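Local coordinates for Crh-like protein 5 (Neosartorya fumigata, PDB 6IBU) that cleaves chitin and transfers the released chain to 1,6-beta-glucan or to another chitin, cross-linking polysaccharides of the fungal cell wall, at residues P12-L17 and D65-F70; F70-V75 and R220-N225; D95-D100 and P175-R180; V111-F116 and V159-T164. One frame throughout, in Å; residues are numbered along the deposited sequence.

Contact 1 (P12-L17 and D65-F70)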
loop_
_atom_site.group_PDB
_atom_site.type_symbol
_atom_site.label_atom_id
_atom_site.label_comp_id
_atom_site.label_asym_id
_atom_site.label_seq_id
_atom_site.Cartn_x
_atom_site.Cartn_y
_atom_site.Cartn_z
ATOM N N PRO A 12 -12.430 -3.839 -18.328
ATOM C CA PRO A 12 -11.773 -2.785 -19.098
ATOM C C PRO A 12 -10.310 -2.635 -18.679
ATOM O O PRO A 12 -9.945 -2.988 -17.562
ATOM C CB PRO A 12 -12.547 -1.507 -18.748
ATOM C CG PRO A 12 -13.805 -1.983 -18.048
ATOM C CD PRO A 12 -13.473 -3.327 -17.432
ATOM N N PRO A 13 -9.409 -2.156 -19.568
ATOM C CA PRO A 13 -8.004 -1.952 -19.225
ATOM C C PRO A 13 -7.730 -1.048 -18.018
ATOM O O PRO A 13 -8.466 -0.113 -17.834
ATOM C CB PRO A 13 -7.424 -1.216 -20.440
ATOM C CG PRO A 13 -8.316 -1.619 -21.588
ATOM C CD PRO A 13 -9.679 -1.882 -20.988
ATOM N N ASN A 14 -6.654 -1.320 -17.266
ATOM C CA ASN A 14 -6.144 -0.420 -16.204
ATOM C C ASN A 14 -5.446 0.754 -16.888
ATOM O O ASN A 14 -4.670 0.502 -17.796
ATOM C CB ASN A 14 -5.149 -1.116 -15.269
ATOM C CG ASN A 14 -5.736 -2.259 -14.464
ATOM O OD1 ASN A 14 -5.095 -3.298 -14.313
ATOM N ND2 ASN A 14 -6.918 -2.075 -13.902
ATOM N N LYS A 15 -5.733 1.987 -16.474
ATOM C CA LYS A 15 -4.947 3.171 -16.888
ATOM C C LYS A 15 -3.508 2.959 -16.426
ATOM O O LYS A 15 -3.311 2.595 -15.253
ATOM C CB LYS A 15 -5.528 4.441 -16.278
ATOM C CG LYS A 15 -4.767 5.712 -16.612
ATOM C CD LYS A 15 -5.539 6.966 -16.196
ATOM C CE LYS A 15 -4.944 8.253 -16.736
ATOM N NZ LYS A 15 -5.347 8.504 -18.143
ATOM N N GLY A 16 -2.549 3.194 -17.318
ATOM C CA GLY A 16 -1.124 2.923 -17.078
ATOM C C GLY A 16 -0.367 4.190 -16.748
ATOM O O GLY A 16 -0.805 5.260 -17.156
ATOM N N LEU A 17 0.730 4.070 -16.014
ATOM C CA LEU A 17 1.713 5.156 -15.873
ATOM C C LEU A 17 2.595 5.088 -17.123
ATOM O O LEU A 17 3.448 4.169 -17.219
ATOM C CB LEU A 17 2.495 4.929 -14.582
ATOM C CG LEU A 17 3.697 5.828 -14.369
ATOM C CD1 LEU A 17 3.261 7.277 -14.303
ATOM C CD2 LEU A 17 4.431 5.453 -13.103
ATOM N N ASP A 65 -4.128 7.339 -9.819
ATOM C CA ASP A 65 -5.029 7.169 -10.988
ATOM C C ASP A 65 -4.489 6.028 -11.853
ATOM O O ASP A 65 -5.291 5.258 -12.370
ATOM C CB ASP A 65 -5.112 8.443 -11.830
ATOM C CG ASP A 65 -5.902 9.574 -11.209
ATOM O OD1 ASP A 65 -6.665 9.326 -10.235
ATOM O OD2 ASP A 65 -5.731 10.705 -11.695
ATOM N N PHE A 66 -3.170 5.893 -11.924
ATOM C CA PHE A 66 -2.448 4.945 -12.799
ATOM C C PHE A 66 -2.078 3.677 -12.032
ATOM O O PHE A 66 -2.057 3.669 -10.786
ATOM C CB PHE A 66 -1.168 5.590 -13.331
ATOM C CG PHE A 66 -0.317 6.191 -12.241
ATOM C CD1 PHE A 66 0.592 5.419 -11.539
ATOM C CD2 PHE A 66 -0.446 7.528 -11.897
ATOM C CE1 PHE A 66 1.390 5.975 -10.556
ATOM C CE2 PHE A 66 0.341 8.083 -10.896
ATOM C CZ PHE A 66 1.267 7.309 -10.236
ATOM N N TYR A 67 -1.787 2.630 -12.807
ATOM C CA TYR A 67 -1.188 1.350 -12.373
ATOM C C TYR A 67 0.210 1.292 -12.972
ATOM O O TYR A 67 0.405 1.864 -14.030
ATOM C CB TYR A 67 -1.981 0.143 -12.871
ATOM C CG TYR A 67 -3.347 0.005 -12.266
ATOM C CD1 TYR A 67 -4.353 0.907 -12.577
ATOM C CD2 TYR A 67 -3.658 -1.053 -11.427
ATOM C CE1 TYR A 67 -5.624 0.783 -12.041
ATOM C CE2 TYR A 67 -4.928 -1.183 -10.881
ATOM C CZ TYR A 67 -5.912 -0.264 -11.192
ATOM O OH TYR A 67 -7.155 -0.395 -10.660
ATOM N N PHE A 68 1.143 0.642 -12.298
ATOM C CA PHE A 68 2.486 0.338 -12.835
ATOM C C PHE A 68 2.661 -1.182 -12.796
ATOM O O PHE A 68 1.972 -1.852 -12.026
ATOM C CB PHE A 68 3.537 1.163 -12.102
ATOM C CG PHE A 68 3.853 0.749 -10.695
ATOM C CD1 PHE A 68 3.005 1.067 -9.657
ATOM C CD2 PHE A 68 5.063 0.141 -10.404
ATOM C CE1 PHE A 68 3.326 0.699 -8.361
ATOM C CE2 PHE A 68 5.370 -0.232 -9.112
ATOM C CZ PHE A 68 4.511 0.055 -8.090
ATOM N N PHE A 69 3.505 -1.702 -13.680
ATOM C CA PHE A 69 3.679 -3.150 -13.918
ATOM C C PHE A 69 5.138 -3.487 -13.704
ATOM O O PHE A 69 5.928 -3.367 -14.662
ATOM C CB PHE A 69 3.223 -3.513 -15.322
ATOM C CG PHE A 69 3.137 -4.991 -15.608
ATOM C CD1 PHE A 69 2.824 -5.892 -14.607
ATOM C CD2 PHE A 69 3.332 -5.462 -16.892
ATOM C CE1 PHE A 69 2.709 -7.241 -14.885
ATOM C CE2 PHE A 69 3.208 -6.814 -17.175
ATOM C CZ PHE A 69 2.893 -7.694 -16.170
ATOM N N PHE A 70 5.464 -3.884 -12.484
ATOM C CA PHE A 70 6.831 -4.119 -11.958
ATOM C C PHE A 70 7.535 -2.782 -11.804
ATOM O O PHE A 70 7.130 -1.801 -12.424
ATOM C CB PHE A 70 7.625 -5.094 -12.828
ATOM C CG PHE A 70 7.001 -6.463 -12.846
ATOM C CD1 PHE A 70 7.009 -7.220 -11.685
ATOM C CD2 PHE A 70 6.380 -6.983 -13.972
ATOM C CE1 PHE A 70 6.412 -8.468 -11.630
ATOM C CE2 PHE A 70 5.791 -8.241 -13.921
ATOM C CZ PHE A 70 5.811 -8.982 -12.752
#
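N14 lays its side-chain amide flat over one face of the Y67 ring, the two planes 14° apart and N14 CG 3.6 Å above the ring plane over its centre. N14 CB joins in with a CH-pi contact, 3.7 Å from the Y67 ring centroid. An asparagine suits this place because its flat amide stacks on the ring while ND2 still bonds to D94, whose other carboxylate oxygen takes the hydroxyl OH of Y67. At K15 the backbone does the work: its O accepts from Y67 N at 2.9 Å. G16, bridged to Y67, brings its CA within 3.6 Å of Y67 O in a CA-H...O contact. L17 N then donates to that same carbonyl at 3.0 Å, while its side chain runs beside that of F66. L17 CG is anti to the backbone N (chi1 171°), which sets it alongside F66; L17 CD1 then stands 4.2 Å from the F66 ring centroid, 7° off the normal. L17 and F66 also both touch I221. A single beta bridge, G16 with Y67, just past strand 14-15, joins the end of the small three-stranded sheet to the 65-70 loop of the GH16 beta-sandwich.

Contact 2 (F70-V75 and R220-N225)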
loop_
_atom_site.group_PDB
_atom_site.type_symbol
_atom_site.label_atom_id
_atom_site.label_comp_id
_atom_site.label_asym_id
_atom_site.label_seq_id
_atom_site.Cartn_x
_atom_site.Cartn_y
_atom_site.Cartn_z
ATOM N N PHE A 70 5.464 -3.884 -12.484
ATOM C CA PHE A 70 6.831 -4.119 -11.958
ATOM C C PHE A 70 7.535 -2.782 -11.804
ATOM O O PHE A 70 7.130 -1.801 -12.424
ATOM C CB PHE A 70 7.625 -5.094 -12.828
ATOM C CG PHE A 70 7.001 -6.463 -12.846
ATOM C CD1 PHE A 70 7.009 -7.220 -11.685
ATOM C CD2 PHE A 70 6.380 -6.983 -13.972
ATOM C CE1 PHE A 70 6.412 -8.468 -11.630
ATOM C CE2 PHE A 70 5.791 -8.241 -13.921
ATOM C CZ PHE A 70 5.811 -8.982 -12.752
ATOM N N GLY A 71 8.558 -2.763 -10.964
ATOM C CA GLY A 71 9.393 -1.578 -10.726
ATOM C C GLY A 71 9.536 -1.327 -9.237
ATOM O O GLY A 71 9.984 -2.231 -8.513
ATOM N N LYS A 72 9.148 -0.147 -8.776
ATOM C CA LYS A 72 9.513 0.335 -7.425
ATOM C C LYS A 72 8.442 1.292 -6.905
ATOM O O LYS A 72 7.986 2.157 -7.667
ATOM C CB LYS A 72 10.865 1.029 -7.511
ATOM C CG LYS A 72 11.560 1.221 -6.178
ATOM C CD LYS A 72 12.716 2.176 -6.262
ATOM C CE LYS A 72 13.934 1.694 -5.507
ATOM N NZ LYS A 72 14.981 2.736 -5.491
ATOM N N ALA A 73 8.081 1.161 -5.632
ATOM C CA ALA A 73 7.271 2.164 -4.913
ATOM C C ALA A 73 8.042 2.557 -3.648
ATOM O O ALA A 73 8.385 1.682 -2.848
ATOM C CB ALA A 73 5.889 1.614 -4.651
ATOM N N GLU A 74 8.356 3.837 -3.516
ATOM C CA GLU A 74 9.114 4.382 -2.371
ATOM C C GLU A 74 8.262 5.483 -1.727
ATOM O O GLU A 74 7.861 6.426 -2.425
ATOM C CB GLU A 74 10.463 4.856 -2.892
ATOM C CG GLU A 74 11.425 5.308 -1.813
ATOM C CD GLU A 74 12.860 5.353 -2.309
ATOM O OE1 GLU A 74 13.487 4.265 -2.362
ATOM O OE2 GLU A 74 13.349 6.472 -2.664
ATOM N N VAL A 75 7.976 5.364 -0.435
ATOM C CA VAL A 75 7.088 6.321 0.266
ATOM C C VAL A 75 7.830 6.845 1.487
ATOM O O VAL A 75 8.345 6.046 2.252
ATOM C CB VAL A 75 5.749 5.677 0.640
ATOM C CG1 VAL A 75 4.835 6.690 1.302
ATOM C CG2 VAL A 75 5.080 5.056 -0.574
ATOM N N ARG A 220 7.845 8.124 -4.744
ATOM C CA ARG A 220 8.567 7.814 -5.996
ATOM C C ARG A 220 8.061 6.476 -6.528
ATOM O O ARG A 220 8.160 5.482 -5.804
ATOM C CB ARG A 220 10.070 7.785 -5.745
ATOM C CG ARG A 220 10.881 7.497 -6.996
ATOM C CD ARG A 220 12.337 7.267 -6.671
ATOM N NE ARG A 220 13.083 6.993 -7.897
ATOM C CZ ARG A 220 13.495 7.915 -8.762
ATOM N NH1 ARG A 220 13.257 9.201 -8.549
ATOM N NH2 ARG A 220 14.176 7.547 -9.836
ATOM N N ILE A 221 7.521 6.453 -7.742
ATOM C CA ILE A 221 7.209 5.180 -8.445
ATOM C C ILE A 221 8.088 5.070 -9.688
ATOM O O ILE A 221 8.162 6.032 -10.482
ATOM C CB ILE A 221 5.715 5.069 -8.772
ATOM C CG1 ILE A 221 4.896 4.929 -7.486
ATOM C CG2 ILE A 221 5.478 3.919 -9.742
ATOM C CD1 ILE A 221 3.407 5.004 -7.694
ATOM N N GLU A 222 8.728 3.920 -9.845
ATOM C CA GLU A 222 9.452 3.536 -11.083
ATOM C C GLU A 222 8.653 2.436 -11.758
ATOM O O GLU A 222 8.327 1.466 -11.083
ATOM C CB GLU A 222 10.845 3.042 -10.753
ATOM C CG GLU A 222 11.703 4.109 -10.128
ATOM C CD GLU A 222 13.127 3.658 -9.876
ATOM O OE1 GLU A 222 13.408 2.446 -10.089
ATOM O OE2 GLU A 222 13.952 4.516 -9.477
ATOM N N ASN A 223 8.242 2.662 -12.994
ATOM C CA ASN A 223 7.435 1.688 -13.755
ATOM C C ASN A 223 8.408 0.950 -14.676
ATOM O O ASN A 223 8.962 1.595 -15.586
ATOM C CB ASN A 223 6.295 2.367 -14.500
ATOM C CG ASN A 223 5.355 1.370 -15.141
ATOM O OD1 ASN A 223 5.598 0.163 -15.092
ATOM N ND2 ASN A 223 4.275 1.867 -15.727
ATOM N N ALA A 224 8.611 -0.339 -14.435
ATOM C CA ALA A 224 9.496 -1.221 -15.231
ATOM C C ALA A 224 8.949 -1.326 -16.663
ATOM O O ALA A 224 9.754 -1.511 -17.591
ATOM C CB ALA A 224 9.609 -2.588 -14.568
ATOM N N ASN A 225 7.630 -1.209 -16.826
ATOM C CA ASN A 225 6.925 -1.439 -18.115
ATOM C C ASN A 225 5.993 -0.268 -18.415
ATOM O O ASN A 225 4.779 -0.415 -18.457
ATOM C CB ASN A 225 6.194 -2.784 -18.081
ATOM C CG ASN A 225 7.181 -3.933 -18.016
ATOM O OD1 ASN A 225 7.736 -4.331 -19.039
ATOM N ND2 ASN A 225 7.493 -4.398 -16.814
#
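K72 lies alongside E222, both side chains pointing the same way, with K72 CB 3.8 Å from E222 CB and the lysine methylenes passing the carboxylate. They form a hydrogen-bonded pair in an antiparallel beta ladder, part of one of the two large sheets of the GH16 jelly-roll sandwich, where strands 71-75 and 220-223 run at 177° to each other. K72 N and E222 O, and E222 N and K72 O, bond reciprocally; E74 and R220 repeat the pattern two residues on, with E74 N 2.8 Å from R220 O. The sheet is two-faced. K72, E74, R220 and E222 share the partly exposed face, where long charged chains can lie over the strands, whereas A73 and I221 point to the buried side; I221 there meets L181 of the other large sheet. G71 faces N223 at the ladder's end. Its backbone angles (phi 130°, psi -123°) and the approach of G71 CA to E222 O, 3.2 Å, suit only a residue without CB. Beyond it the pairing ends in a turn: A224 N donates to F70 O from above the carbonyl plane, A224 CB packs on F70 CB at 3.6 Å, and N223 OD1 accepts from N225 N in an Asx turn and from F69 N, while N223 ND2 bonds to L17 O. On the charged face R220 and E222 form a salt bridge within strand 220-223: R220 NE and NH2 both donate to E222 OE2, each at 3.1 Å, arriving from opposite faces of the carboxylate plane.

Contact 3 (D95-D100 and P175-R180)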
loop_
_atom_site.group_PDB
_atom_site.type_symbol
_atom_site.label_atom_id
_atom_site.label_comp_id
_atom_site.label_asym_id
_atom_site.label_seq_id
_atom_site.Cartn_x
_atom_site.Cartn_y
_atom_site.Cartn_z
ATOM N N ASP A 95 -6.871 -7.959 -9.556
ATOM C CA ASP A 95 -7.134 -9.380 -9.145
ATOM C C ASP A 95 -6.719 -9.596 -7.688
ATOM O O ASP A 95 -6.791 -10.689 -7.185
ATOM C CB ASP A 95 -6.554 -10.462 -10.068
ATOM C CG ASP A 95 -5.041 -10.592 -10.118
ATOM O OD1 ASP A 95 -4.348 -9.936 -9.333
ATOM O OD2 ASP A 95 -4.563 -11.361 -10.974
ATOM N N LEU A 96 -6.448 -8.511 -6.987
ATOM C CA LEU A 96 -6.159 -8.521 -5.531
ATOM C C LEU A 96 -4.801 -9.184 -5.277
ATOM O O LEU A 96 -4.621 -9.681 -4.201
ATOM C CB LEU A 96 -7.292 -9.213 -4.772
ATOM C CG LEU A 96 -8.623 -8.493 -4.929
ATOM C CD1 LEU A 96 -9.717 -9.190 -4.119
ATOM C CD2 LEU A 96 -8.465 -7.026 -4.495
ATOM N N ASP A 97 -3.867 -9.148 -6.227
ATOM C CA ASP A 97 -2.434 -9.239 -5.884
ATOM C C ASP A 97 -2.142 -8.018 -5.015
ATOM O O ASP A 97 -2.770 -6.971 -5.202
ATOM C CB ASP A 97 -1.522 -9.237 -7.101
ATOM C CG ASP A 97 -1.460 -10.569 -7.844
ATOM O OD1 ASP A 97 -1.825 -11.604 -7.250
ATOM O OD2 ASP A 97 -1.056 -10.549 -9.034
ATOM N N GLU A 98 -1.245 -8.147 -4.057
ATOM C CA GLU A 98 -1.100 -7.065 -3.088
ATOM C C GLU A 98 0.211 -7.178 -2.339
ATOM O O GLU A 98 0.576 -8.265 -1.970
ATOM C CB GLU A 98 -2.259 -7.140 -2.116
ATOM C CG GLU A 98 -2.616 -5.797 -1.557
ATOM C CD GLU A 98 -2.428 -5.718 -0.058
ATOM O OE1 GLU A 98 -3.400 -5.322 0.633
ATOM O OE2 GLU A 98 -1.326 -6.077 0.434
ATOM N N VAL A 99 0.845 -6.039 -2.112
ATOM C CA VAL A 99 2.060 -5.884 -1.279
ATOM C C VAL A 99 1.804 -4.668 -0.398
ATOM O O VAL A 99 1.348 -3.638 -0.932
ATOM C CB VAL A 99 3.309 -5.695 -2.155
ATOM C CG1 VAL A 99 4.530 -5.425 -1.309
ATOM C CG2 VAL A 99 3.525 -6.891 -3.065
ATOM N N ASP A 100 2.096 -4.759 0.890
ATOM C CA ASP A 100 1.802 -3.617 1.771
ATOM C C ASP A 100 2.775 -3.525 2.941
ATOM O O ASP A 100 3.505 -4.508 3.256
ATOM C CB ASP A 100 0.345 -3.618 2.223
ATOM C CG ASP A 100 -0.008 -4.709 3.195
ATOM O OD1 ASP A 100 0.429 -4.620 4.348
ATOM O OD2 ASP A 100 -0.775 -5.634 2.807
ATOM N N PRO A 175 2.662 -11.600 -6.325
ATOM C CA PRO A 175 2.047 -10.405 -6.905
ATOM C C PRO A 175 2.673 -10.109 -8.271
ATOM O O PRO A 175 3.849 -9.976 -8.320
ATOM C CB PRO A 175 2.365 -9.300 -5.900
ATOM C CG PRO A 175 2.567 -10.047 -4.604
ATOM C CD PRO A 175 3.244 -11.343 -5.008
ATOM N N GLN A 176 1.896 -10.108 -9.352
ATOM C CA GLN A 176 2.490 -10.052 -10.707
ATOM C C GLN A 176 1.506 -9.462 -11.702
ATOM O O GLN A 176 1.643 -9.749 -12.882
ATOM C CB GLN A 176 2.915 -11.442 -11.176
ATOM C CG GLN A 176 1.770 -12.443 -11.246
ATOM C CD GLN A 176 2.305 -13.828 -11.532
ATOM O OE1 GLN A 176 2.631 -14.167 -12.672
ATOM N NE2 GLN A 176 2.407 -14.643 -10.497
ATOM N N THR A 177 0.563 -8.657 -11.244
ATOM C CA THR A 177 -0.374 -7.941 -12.134
ATOM C C THR A 177 -0.204 -6.458 -11.853
ATOM O O THR A 177 0.346 -6.098 -10.829
ATOM C CB THR A 177 -1.793 -8.449 -11.919
ATOM O OG1 THR A 177 -2.109 -8.350 -10.532
ATOM C CG2 THR A 177 -1.967 -9.874 -12.385
ATOM N N PRO A 178 -0.661 -5.573 -12.759
ATOM C CA PRO A 178 -0.399 -4.147 -12.619
ATOM C C PRO A 178 -1.076 -3.680 -11.328
ATOM O O PRO A 178 -2.210 -4.042 -11.075
ATOM C CB PRO A 178 -1.053 -3.493 -13.841
ATOM C CG PRO A 178 -1.366 -4.670 -14.780
ATOM C CD PRO A 178 -1.529 -5.886 -13.902
ATOM N N MET A 179 -0.373 -2.863 -10.567
ATOM C CA MET A 179 -0.843 -2.455 -9.236
ATOM C C MET A 179 -0.870 -0.943 -9.136
ATOM O O MET A 179 -0.069 -0.291 -9.775
ATOM C CB MET A 179 0.058 -3.030 -8.142
ATOM C CG MET A 179 -0.188 -4.500 -7.948
ATOM S SD MET A 179 0.554 -5.184 -6.473
ATOM C CE MET A 179 2.293 -4.993 -6.837
ATOM N N ARG A 180 -1.775 -0.436 -8.312
ATOM C CA ARG A 180 -1.799 0.998 -7.991
ATOM C C ARG A 180 -1.332 1.160 -6.547
ATOM O O ARG A 180 -1.241 0.173 -5.817
ATOM C CB ARG A 180 -3.169 1.572 -8.329
ATOM C CG ARG A 180 -4.296 1.146 -7.414
ATOM C CD ARG A 180 -5.247 2.305 -7.300
ATOM N NE ARG A 180 -6.452 2.038 -8.058
ATOM C CZ ARG A 180 -7.124 2.911 -8.804
ATOM N NH1 ARG A 180 -6.740 4.174 -8.920
ATOM N NH2 ARG A 180 -8.203 2.497 -9.440
#
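The two backbones come closest where D97 passes P175, their CA atoms 4.7 Å apart, in the turns leading into strand 98-100 and the strand at 179-180; no backbone hydrogen bond joins the segments, so side chains make the connection. D97 CG is anti to its carbonyl carbon (chi1 -77°), and D97 OD2 accepts from Q176 N at 3.0 Å. That bond is nearly straight, 171° at the hydrogen, but the donor stands well above the carboxylate plane. The hydroxyl of T177 lies near two acids: OG1 is 2.9 Å from D97 OD2 and 3.0 Å from D95 OD1, which T177 meets tip to tip. The position of OG1 is less certain, and its one proton can go to only one acceptor at a time. Threonine fits as a short side chain with a hydroxyl between the two acids. D95 OD1 also accepts from D97 N, closing an Asx turn, and bonds to S93 OG; D97 OD1 is held by K118 N. Next to these polar groups V99 CG2 packs on P175 CG at 3.6 Å, and flexible M179 brings its CE to 4.4 Å from V99 CG2. E98, the probable nucleophile, points its CB away from 175-180. Two buried carboxylates are thus supplied with N-H and hydroxyl groups rather than a cationic partner across the contact, which would hold the turn that leads into the strand carrying E98.

Contact 4 (V111-F116 and V159-T164)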
loop_
_atom_site.group_PDB
_atom_site.type_symbol
_atom_site.label_atom_id
_atom_site.label_comp_id
_atom_site.label_asym_id
_atom_site.label_seq_id
_atom_site.Cartn_x
_atom_site.Cartn_y
_atom_site.Cartn_z
ATOM N N VAL A 111 7.190 -2.315 11.992
ATOM C CA VAL A 111 6.197 -2.192 10.892
ATOM C C VAL A 111 5.907 -3.614 10.428
ATOM O O VAL A 111 6.792 -4.465 10.506
ATOM C CB VAL A 111 6.702 -1.306 9.739
ATOM C CG1 VAL A 111 6.873 0.130 10.185
ATOM C CG2 VAL A 111 8.003 -1.828 9.152
ATOM N N GLN A 112 4.694 -3.864 9.972
ATOM C CA GLN A 112 4.360 -5.200 9.431
ATOM C C GLN A 112 4.529 -5.159 7.913
ATOM O O GLN A 112 4.190 -4.157 7.302
ATOM C CB GLN A 112 2.968 -5.645 9.864
ATOM C CG GLN A 112 2.797 -7.137 9.643
ATOM C CD GLN A 112 1.383 -7.616 9.802
ATOM O OE1 GLN A 112 1.152 -8.681 10.364
ATOM N NE2 GLN A 112 0.432 -6.842 9.311
ATOM N N THR A 113 5.100 -6.206 7.347
ATOM C CA THR A 113 5.150 -6.397 5.882
ATOM C C THR A 113 4.115 -7.444 5.525
ATOM O O THR A 113 3.838 -8.319 6.318
ATOM C CB THR A 113 6.542 -6.772 5.365
ATOM O OG1 THR A 113 6.977 -7.989 5.972
ATOM C CG2 THR A 113 7.568 -5.670 5.555
ATOM N N ASN A 114 3.552 -7.353 4.351
ATOM C CA ASN A 114 2.506 -8.316 3.965
ATOM C C ASN A 114 2.361 -8.413 2.457
ATOM O O ASN A 114 2.730 -7.480 1.743
ATOM C CB ASN A 114 1.172 -7.894 4.542
ATOM C CG ASN A 114 0.559 -9.029 5.313
ATOM O OD1 ASN A 114 0.234 -10.070 4.754
ATOM N ND2 ASN A 114 0.465 -8.835 6.615
ATOM N N TYR A 115 1.795 -9.512 2.004
ATOM C CA TYR A 115 1.425 -9.669 0.586
ATOM C C TYR A 115 0.272 -10.660 0.523
ATOM O O TYR A 115 0.109 -11.456 1.458
ATOM C CB TYR A 115 2.636 -10.096 -0.238
ATOM C CG TYR A 115 2.901 -11.576 -0.205
ATOM C CD1 TYR A 115 3.622 -12.153 0.825
ATOM C CD2 TYR A 115 2.382 -12.394 -1.187
ATOM C CE1 TYR A 115 3.843 -13.516 0.858
ATOM C CE2 TYR A 115 2.606 -13.759 -1.183
ATOM C CZ TYR A 115 3.345 -14.313 -0.160
ATOM O OH TYR A 115 3.549 -15.649 -0.139
ATOM N N PHE A 116 -0.515 -10.537 -0.540
ATOM C CA PHE A 116 -1.565 -11.485 -0.974
ATOM C C PHE A 116 -1.321 -11.754 -2.456
ATOM O O PHE A 116 -0.909 -10.835 -3.180
ATOM C CB PHE A 116 -2.962 -10.904 -0.740
ATOM C CG PHE A 116 -3.222 -10.612 0.713
ATOM C CD1 PHE A 116 -3.623 -11.628 1.564
ATOM C CD2 PHE A 116 -2.984 -9.355 1.253
ATOM C CE1 PHE A 116 -3.888 -11.368 2.901
ATOM C CE2 PHE A 116 -3.178 -9.117 2.605
ATOM C CZ PHE A 116 -3.639 -10.120 3.426
ATOM N N VAL A 159 17.551 -3.733 3.257
ATOM C CA VAL A 159 16.558 -4.793 2.922
ATOM C C VAL A 159 16.022 -5.377 4.234
ATOM O O VAL A 159 16.852 -5.720 5.118
ATOM C CB VAL A 159 17.163 -5.881 2.024
ATOM C CG1 VAL A 159 16.237 -7.072 1.916
ATOM C CG2 VAL A 159 17.482 -5.338 0.645
ATOM N N VAL A 160 14.700 -5.466 4.395
ATOM C CA VAL A 160 14.105 -6.044 5.644
ATOM C C VAL A 160 13.334 -7.321 5.330
ATOM O O VAL A 160 13.106 -8.100 6.274
ATOM C CB VAL A 160 13.234 -5.036 6.405
ATOM C CG1 VAL A 160 14.087 -3.880 6.892
ATOM C CG2 VAL A 160 12.061 -4.539 5.576
ATOM N N ARG A 161 12.939 -7.533 4.070
ATOM C CA ARG A 161 12.269 -8.787 3.667
ATOM C C ARG A 161 12.388 -9.004 2.170
ATOM O O ARG A 161 12.178 -8.052 1.431
ATOM C CB ARG A 161 10.788 -8.737 4.012
ATOM C CG ARG A 161 10.049 -10.020 3.678
ATOM C CD ARG A 161 8.635 -9.945 4.183
ATOM N NE ARG A 161 7.922 -11.147 3.819
ATOM C CZ ARG A 161 6.629 -11.338 4.007
ATOM N NH1 ARG A 161 5.901 -10.389 4.590
ATOM N NH2 ARG A 161 6.082 -12.474 3.615
ATOM N N THR A 162 12.584 -10.253 1.761
ATOM C CA THR A 162 12.521 -10.679 0.344
ATOM C C THR A 162 11.525 -11.826 0.195
ATOM O O THR A 162 11.679 -12.841 0.875
ATOM C CB THR A 162 13.896 -11.116 -0.168
ATOM O OG1 THR A 162 14.802 -10.010 -0.105
ATOM C CG2 THR A 162 13.808 -11.611 -1.591
ATOM N N LEU A 163 10.556 -11.660 -0.692
ATOM C CA LEU A 163 9.650 -12.738 -1.141
ATOM C C LEU A 163 10.094 -13.150 -2.549
ATOM O O LEU A 163 9.978 -12.346 -3.453
ATOM C CB LEU A 163 8.211 -12.222 -1.124
ATOM C CG LEU A 163 7.217 -13.129 -1.831
ATOM C CD1 LEU A 163 7.042 -14.397 -1.022
ATOM C CD2 LEU A 163 5.909 -12.402 -2.080
ATOM N N THR A 164 10.638 -14.349 -2.704
ATOM C CA THR A 164 11.025 -14.886 -4.032
ATOM C C THR A 164 9.770 -15.494 -4.656
ATOM O O THR A 164 8.843 -15.891 -3.926
ATOM C CB THR A 164 12.195 -15.870 -3.947
ATOM O OG1 THR A 164 11.700 -17.078 -3.365
ATOM C CG2 THR A 164 13.339 -15.321 -3.127
#
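L163 drives its CD2 methyl onto the Y115 ring, 3.4 Å from the centroid, so that a CH-pi contact sits squarely over the centre of the face. R161 comes to the same ring at its edge: NH2 lies in the ring plane, 3.7 Å from Y115 CE1, with guanidinium and ring turned 69° apart. The other terminal nitrogen, NH1, donates to T113 OG1 at 3.0 Å, almost straight at 164°, with the hydroxyl close to the guanidinium plane. An arginine extended from CG to NE has the length to cross this distance. In the next shell NH1 also bonds to R126 O, T113 OG1 to T128 O, and W153 receives the guanidinium in a cation-pi contact. V160 and R161 both face W153 in a classic beta bulge of strand 158-164. The opposite side of strand 110-116 carries N114, whose side chain is about 5 Å from those of E98, the probable nucleophile, and chitin-binding E102. The axes of strands 111-116 and 159-164 come within 9.1 Å at a crossing angle of -16°, too far for backbone pairing: this is face-to-face packing of the two large sheets, characteristic of the GH16 beta-sandwich.

Contacts 1, 2 and 3 form a connected cluster, their centres 11 to 13 Å apart. F70 belongs to contacts 1 and 2, which are tied by L17 O to N223 ND2 and F69 O to N225 ND2, each 2.9 Å. F68 O to M179 N, 2.9 Å, carries contact 1 into contact 3. Contact 4 lies about 10 Å from contacts 1 and 2 at nearest atoms, but adjoins contact 3 by strand pairing, E98 N to F116 O at 2.8 Å. Contact 3 holds E98, the probable nucleophile, its side chain about 6 Å from that of E102 (chitin-binding, the probable proton donor) and about 7 Å from that of chitin-binding R182; Y67's lies about 8 Å from R182's.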